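Side-chain contacts in activating signal cointegrator 1 complex subunit 3 (Homo sapiens, PDB 6YXQ), which unwinds duplex DNA in the 3'-5' direction at the expense of ATP during alkylation repair, and helps rescue stalled ribosomes, its N-terminal region serving to bind ASCC2: residues 79-84 and 99-104; 103-106 and 110-113. All coordinates share one frame; numbering follows the deposited sequence.

Contact 1 (79-84 and 99-104); sequences HAAKQI and AFLFMT
No ring enters the packing of L101 against A80, A81 and I84; the flat groups sit on other sides of their helices. One face of the H79 ring carries CD of Q83, one turn on, and one face of the F100 ring carries T104 OG1, 3.7 Å above the plane and displaced toward the rim. The contact itself is a buried crossing of consecutive helices, 64-85 and 91-105, in the all-helical ASCC2-binding region. Their local axes approach to 9.9 Å at 114°, far from the near-parallel packing of a coiled coil, although one is predicted to run as far as Q83. L101 supplies most of the apolar surface on its side. Having CG anti to the carbonyl carbon (chi1 -74°) carries its side chain toward helix 64-85. CD1 lies against the small side chains, 4.1 Å from A80 CB and 4.0 Å from A81 CB, and also reaches I84 CD1, which CD2 meets at 3.9 Å; the side chains of I84 and L101 reach toward each other tip to tip. A134 of helix 128-142 touches both A80 and L101, with I119 of helix 113-123 also against L101. On the L101 helix, F100 O accepts from T104 N and T104 OG1, which come from opposite faces of its carbonyl plane. At the A81 backbone, L101 CD1 stands 3.8 Å from A81 N.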
ATOM      1  N   HIS A  79     -32.913  26.336   8.255  1.00 60.09           N
ATOM      2  CA  HIS A  79     -33.155  27.026   6.993  1.00 65.14           C
ATOM      3  C   HIS A  79     -31.911  27.002   6.105  1.00 65.93           C
ATOM      4  O   HIS A  79     -32.003  26.746   4.893  1.00 65.53           O
ATOM      5  CB  HIS A  79     -33.613  28.459   7.282  1.00 65.79           C
ATOM      6  CG  HIS A  79     -33.926  29.258   6.058  1.00 78.32           C
ATOM      7  ND1 HIS A  79     -34.644  28.749   4.998  1.00 87.69           N
ATOM      8  CD2 HIS A  79     -33.625  30.536   5.729  1.00 82.27           C
ATOM      9  CE1 HIS A  79     -34.764  29.676   4.065  1.00 90.23           C
ATOM     10  NE2 HIS A  79     -34.154  30.769   4.483  1.00 86.08           N
ATOM     11  N   ALA A  80     -30.736  27.252   6.695  1.00 51.85           N
ATOM     12  CA  ALA A  80     -29.500  27.198   5.918  1.00 62.99           C
ATOM     13  C   ALA A  80     -29.283  25.812   5.326  1.00 66.00           C
ATOM     14  O   ALA A  80     -28.874  25.678   4.165  1.00 70.19           O
ATOM     15  CB  ALA A  80     -28.305  27.598   6.784  1.00 45.51           C
ATOM     16  N   ALA A  81     -29.548  24.767   6.110  1.00 70.02           N
ATOM     17  CA  ALA A  81     -29.395  23.416   5.582  1.00 70.52           C
ATOM     18  C   ALA A  81     -30.405  23.151   4.474  1.00 66.33           C
ATOM     19  O   ALA A  81     -30.067  22.541   3.455  1.00 75.26           O
ATOM     20  CB  ALA A  81     -29.523  22.383   6.698  1.00 58.35           C
ATOM     21  N   LYS A  82     -31.641  23.626   4.638  1.00 62.52           N
ATOM     22  CA  LYS A  82     -32.630  23.482   3.575  1.00 70.63           C
ATOM     23  C   LYS A  82     -32.104  24.062   2.269  1.00 72.26           C
ATOM     24  O   LYS A  82     -32.184  23.427   1.213  1.00 73.90           O
ATOM     25  CB  LYS A  82     -33.947  24.154   3.971  1.00 55.85           C
ATOM     26  CG  LYS A  82     -35.087  23.896   2.987  1.00 68.03           C
ATOM     27  CD  LYS A  82     -36.018  25.099   2.860  1.00 94.60           C
ATOM     28  CE  LYS A  82     -36.717  25.415   4.180  1.00103.96           C
ATOM     29  NZ  LYS A  82     -37.587  26.627   4.095  1.00103.78           N
ATOM     30  N   GLN A  83     -31.536  25.266   2.331  1.00 78.46           N
ATOM     31  CA  GLN A  83     -30.958  25.863   1.129  1.00 66.02           C
ATOM     32  C   GLN A  83     -29.813  25.014   0.580  1.00 76.10           C
ATOM     33  O   GLN A  83     -29.739  24.762  -0.628  1.00 77.11           O
ATOM     34  CB  GLN A  83     -30.487  27.287   1.419  1.00 60.74           C
ATOM     35  CG  GLN A  83     -31.598  28.211   1.872  1.00 62.13           C
ATOM     36  CD  GLN A  83     -31.098  29.547   2.402  1.00 75.25           C
ATOM     37  OE1 GLN A  83     -30.047  29.632   3.036  1.00 70.75           O
ATOM     38  NE2 GLN A  83     -31.864  30.597   2.152  1.00 90.98           N
ATOM     39  N   ILE A  84     -28.913  24.546   1.454  1.00 81.20           N
ATOM     40  CA  ILE A  84     -27.744  23.800   0.980  1.00 74.39           C
ATOM     41  C   ILE A  84     -28.142  22.414   0.487  1.00 82.13           C
ATOM     42  O   ILE A  84     -27.761  21.998  -0.613  1.00 77.37           O
ATOM     43  CB  ILE A  84     -26.675  23.692   2.079  1.00 65.99           C
ATOM     44  CG1 ILE A  84     -26.063  25.059   2.373  1.00 71.63           C
ATOM     45  CG2 ILE A  84     -25.605  22.685   1.659  1.00 50.57           C
ATOM     46  CD1 ILE A  84     -24.989  25.023   3.435  1.00 73.51           C
ATOM     47  N   ALA A  99     -27.209  19.343  11.251  1.00 71.30           N
ATOM     48  CA  ALA A  99     -26.262  18.829  12.238  1.00 64.64           C
ATOM     49  C   ALA A  99     -24.833  18.955  11.733  1.00 63.11           C
ATOM     50  O   ALA A  99     -23.927  19.338  12.483  1.00 71.70           O
ATOM     51  CB  ALA A  99     -26.585  17.376  12.577  1.00 51.59           C
ATOM     52  N   PHE A 100     -24.622  18.650  10.453  1.00 73.22           N
ATOM     53  CA  PHE A 100     -23.307  18.809   9.845  1.00 70.75           C
ATOM     54  C   PHE A 100     -22.853  20.263   9.866  1.00 74.07           C
ATOM     55  O   PHE A 100     -21.678  20.551  10.121  1.00 83.61           O
ATOM     56  CB  PHE A 100     -23.340  18.281   8.413  1.00 65.36           C
ATOM     57  CG  PHE A 100     -22.047  18.438   7.688  1.00 72.79           C
ATOM     58  CD1 PHE A 100     -21.011  17.550   7.903  1.00 84.20           C
ATOM     59  CD2 PHE A 100     -21.864  19.474   6.793  1.00 79.25           C
ATOM     60  CE1 PHE A 100     -19.812  17.695   7.241  1.00 89.48           C
ATOM     61  CE2 PHE A 100     -20.668  19.623   6.127  1.00 82.18           C
ATOM     62  CZ  PHE A 100     -19.640  18.730   6.350  1.00 88.23           C
ATOM     63  N   LEU A 101     -23.767  21.194   9.593  1.00 76.58           N
ATOM     64  CA  LEU A 101     -23.422  22.611   9.642  1.00 72.41           C
ATOM     65  C   LEU A 101     -23.031  23.025  11.054  1.00 77.70           C
ATOM     66  O   LEU A 101     -21.973  23.632  11.262  1.00 56.28           O
ATOM     67  CB  LEU A 101     -24.592  23.458   9.141  1.00 47.04           C
ATOM     68  CG  LEU A 101     -24.816  23.418   7.632  1.00 50.15           C
ATOM     69  CD1 LEU A 101     -25.999  24.272   7.260  1.00 59.27           C
ATOM     70  CD2 LEU A 101     -23.571  23.870   6.881  1.00 51.75           C
ATOM     71  N   PHE A 102     -23.879  22.699  12.036  1.00 85.49           N
ATOM     72  CA  PHE A 102     -23.586  23.046  13.422  1.00 79.89           C
ATOM     73  C   PHE A 102     -22.223  22.516  13.834  1.00 68.21           C
ATOM     74  O   PHE A 102     -21.406  23.253  14.396  1.00 64.07           O
ATOM     75  CB  PHE A 102     -24.676  22.504  14.347  1.00 68.87           C
ATOM     76  CG  PHE A 102     -24.391  22.719  15.810  1.00 68.36           C
ATOM     77  CD1 PHE A 102     -24.825  23.866  16.453  1.00 79.32           C
ATOM     78  CD2 PHE A 102     -23.700  21.768  16.546  1.00 67.90           C
ATOM     79  CE1 PHE A 102     -24.569  24.064  17.805  1.00 77.05           C
ATOM     80  CE2 PHE A 102     -23.435  21.964  17.898  1.00 67.60           C
ATOM     81  CZ  PHE A 102     -23.869  23.111  18.526  1.00 57.09           C
ATOM     82  N   MET A 103     -21.954  21.240  13.541  1.00 73.51           N
ATOM     83  CA  MET A 103     -20.671  20.655  13.917  1.00 76.35           C
ATOM     84  C   MET A 103     -19.520  21.268  13.132  1.00 78.05           C
ATOM     85  O   MET A 103     -18.383  21.286  13.616  1.00 80.96           O
ATOM     86  CB  MET A 103     -20.713  19.143  13.716  1.00 63.18           C
ATOM     87  CG  MET A 103     -21.709  18.452  14.622  1.00 66.62           C
ATOM     88  SD  MET A 103     -21.334  18.733  16.359  1.00 66.27           S
ATOM     89  CE  MET A 103     -19.629  18.206  16.380  1.00 69.09           C
ATOM     90  N   THR A 104     -19.790  21.776  11.930  1.00 61.04           N
ATOM     91  CA  THR A 104     -18.734  22.424  11.171  1.00 47.22           C
ATOM     92  C   THR A 104     -18.289  23.720  11.831  1.00 63.96           C
ATOM     93  O   THR A 104     -17.096  24.040  11.817  1.00 79.06           O
ATOM     94  CB  THR A 104     -19.200  22.670   9.736  1.00 57.56           C
ATOM     95  OG1 THR A 104     -19.356  21.412   9.062  1.00 66.24           O
ATOM     96  CG2 THR A 104     -18.189  23.522   8.978  1.00 47.45           C
TER

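Contact 2 (103-106 and 110-113); sequences MTFH and SVGH
M103 O receives a hydrogen bond from H106 ND1 at 2.9 Å, N-H...O angle 148°, near the C-terminal part of helix 91-105, where the loop passes S110 and V111 beside F105. The carbonyl lies near the imidazole plane, while ND1 itself is tilted from the carbonyl plane; the bond links the histidine ring to the preceding turn and probably restrains its rotation. Across the contact a single ring does the touching. F105 has CG anti to its own carbonyl carbon (chi1 -64°), which turns the phenyl toward the loop. S110 O sits at the CD1-CE1 edge of this ring, near the plane, 3.9 Å from both F105 CD1 and F105 CE1, and V111 CG2 lies 4.1 Å from F105 CE1, approaching obliquely. The contact with V111 is apolar, whereas S110 takes part through its backbone carbonyl, its CB being directed away from the helix. One face of the F105 ring is lined by T104 CG2, 3.9 Å above the plane and over its centre. C135 of helix 128-142 touches both F105 and V111, so the pair closes against a third helix; E115 of helix 113-123 also touches F105. The whole is a loop joining two consecutive helices, 91-105 and 113-123, in an all-helical domain, with G112 as the N-cap residue of the second.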
ATOM      1  N   MET A 103     -21.954  21.240  13.541  1.00 73.51           N
ATOM      2  CA  MET A 103     -20.671  20.655  13.917  1.00 76.35           C
ATOM      3  C   MET A 103     -19.520  21.268  13.132  1.00 78.05           C
ATOM      4  O   MET A 103     -18.383  21.286  13.616  1.00 80.96           O
ATOM      5  CB  MET A 103     -20.713  19.143  13.716  1.00 63.18           C
ATOM      6  CG  MET A 103     -21.709  18.452  14.622  1.00 66.62           C
ATOM      7  SD  MET A 103     -21.334  18.733  16.359  1.00 66.27           S
ATOM      8  CE  MET A 103     -19.629  18.206  16.380  1.00 69.09           C
ATOM      9  N   THR A 104     -19.790  21.776  11.930  1.00 61.04           N
ATOM     10  CA  THR A 104     -18.734  22.424  11.171  1.00 47.22           C
ATOM     11  C   THR A 104     -18.289  23.720  11.831  1.00 63.96           C
ATOM     12  O   THR A 104     -17.096  24.040  11.817  1.00 79.06           O
ATOM     13  CB  THR A 104     -19.200  22.670   9.736  1.00 57.56           C
ATOM     14  OG1 THR A 104     -19.356  21.412   9.062  1.00 66.24           O
ATOM     15  CG2 THR A 104     -18.189  23.522   8.978  1.00 47.45           C
ATOM     16  N   PHE A 105     -19.212  24.454  12.456  1.00 71.31           N
ATOM     17  CA  PHE A 105     -18.924  25.787  12.970  1.00 65.30           C
ATOM     18  C   PHE A 105     -18.957  25.876  14.490  1.00 63.26           C
ATOM     19  O   PHE A 105     -18.815  26.976  15.031  1.00 71.97           O
ATOM     20  CB  PHE A 105     -19.906  26.805  12.384  1.00 68.63           C
ATOM     21  CG  PHE A 105     -19.796  26.981  10.894  1.00 64.13           C
ATOM     22  CD1 PHE A 105     -18.708  27.628  10.334  1.00 68.02           C
ATOM     23  CD2 PHE A 105     -20.792  26.512  10.054  1.00 62.13           C
ATOM     24  CE1 PHE A 105     -18.610  27.794   8.958  1.00 66.13           C
ATOM     25  CE2 PHE A 105     -20.699  26.676   8.682  1.00 53.66           C
ATOM     26  CZ  PHE A 105     -19.608  27.318   8.136  1.00 55.92           C
ATOM     27  N   HIS A 106     -19.136  24.759  15.199  1.00 62.20           N
ATOM     28  CA  HIS A 106     -19.305  24.858  16.649  1.00 64.80           C
ATOM     29  C   HIS A 106     -18.025  25.277  17.363  1.00 76.42           C
ATOM     30  O   HIS A 106     -18.098  25.739  18.508  1.00 74.37           O
ATOM     31  CB  HIS A 106     -19.853  23.543  17.224  1.00 52.99           C
ATOM     32  CG  HIS A 106     -18.815  22.493  17.480  1.00 71.04           C
ATOM     33  ND1 HIS A 106     -18.420  21.583  16.523  1.00 73.85           N
ATOM     34  CD2 HIS A 106     -18.121  22.182  18.600  1.00 76.94           C
ATOM     35  CE1 HIS A 106     -17.511  20.774  17.035  1.00 68.75           C
ATOM     36  NE2 HIS A 106     -17.313  21.114  18.296  1.00 72.81           N
ATOM     37  N   SER A 110     -16.042  31.955  12.196  1.00 69.67           N
ATOM     38  CA  SER A 110     -16.105  32.593  10.888  1.00 78.02           C
ATOM     39  C   SER A 110     -16.124  31.513   9.816  1.00 79.36           C
ATOM     40  O   SER A 110     -15.929  30.328  10.091  1.00 75.23           O
ATOM     41  CB  SER A 110     -14.936  33.559  10.672  1.00 76.53           C
ATOM     42  OG  SER A 110     -13.696  32.872  10.674  1.00 92.81           O
ATOM     43  N   VAL A 111     -16.367  31.945   8.586  1.00 80.34           N
ATOM     44  CA  VAL A 111     -16.395  31.055   7.432  1.00 69.12           C
ATOM     45  C   VAL A 111     -15.011  31.060   6.800  1.00 69.83           C
ATOM     46  O   VAL A 111     -14.533  32.103   6.344  1.00 80.62           O
ATOM     47  CB  VAL A 111     -17.465  31.497   6.423  1.00 61.83           C
ATOM     48  CG1 VAL A 111     -17.426  30.622   5.196  1.00 52.97           C
ATOM     49  CG2 VAL A 111     -18.846  31.469   7.062  1.00 65.91           C
ATOM     50  N   GLY A 112     -14.359  29.895   6.773  1.00 68.42           N
ATOM     51  CA  GLY A 112     -13.032  29.769   6.218  1.00 68.27           C
ATOM     52  C   GLY A 112     -12.992  28.807   5.038  1.00 67.46           C
ATOM     53  O   GLY A 112     -13.966  28.089   4.742  1.00 61.76           O
ATOM     54  N   HIS A 113     -11.837  28.808   4.360  1.00 59.99           N
ATOM     55  CA  HIS A 113     -11.635  27.929   3.211  1.00 65.92           C
ATOM     56  C   HIS A 113     -11.899  26.475   3.576  1.00 70.37           C
ATOM     57  O   HIS A 113     -12.501  25.729   2.792  1.00 70.44           O
ATOM     58  CB  HIS A 113     -10.217  28.095   2.669  1.00 70.76           C
ATOM     59  CG  HIS A 113      -9.992  27.425   1.351  1.00 87.43           C
ATOM     60  ND1 HIS A 113     -10.572  27.870   0.183  1.00 99.40           N
ATOM     61  CD2 HIS A 113      -9.250  26.344   1.014  1.00 94.05           C
ATOM     62  CE1 HIS A 113     -10.198  27.091  -0.817  1.00101.22           C
ATOM     63  NE2 HIS A 113      -9.395  26.157  -0.339  1.00 97.86           N
TER

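The two contacts follow one another along helix 91-105, their centres about 11 Å apart, and their segments share M103 and T104. Contact 1 packs the second half of that helix, through L101, on its predecessor, helix 64-85; contact 2 packs its C-terminal part on the loop leading to its successor, helix 113-123. Helix 128-142 touches both contacts and so gives them a common neighbour. The helicase modules are separate from this N-terminal piece. The partner lies closer to contact 2, where H113 packs on E57 of the ASCC2 chain, while the segments of contact 1 touch no other chain of the assembly.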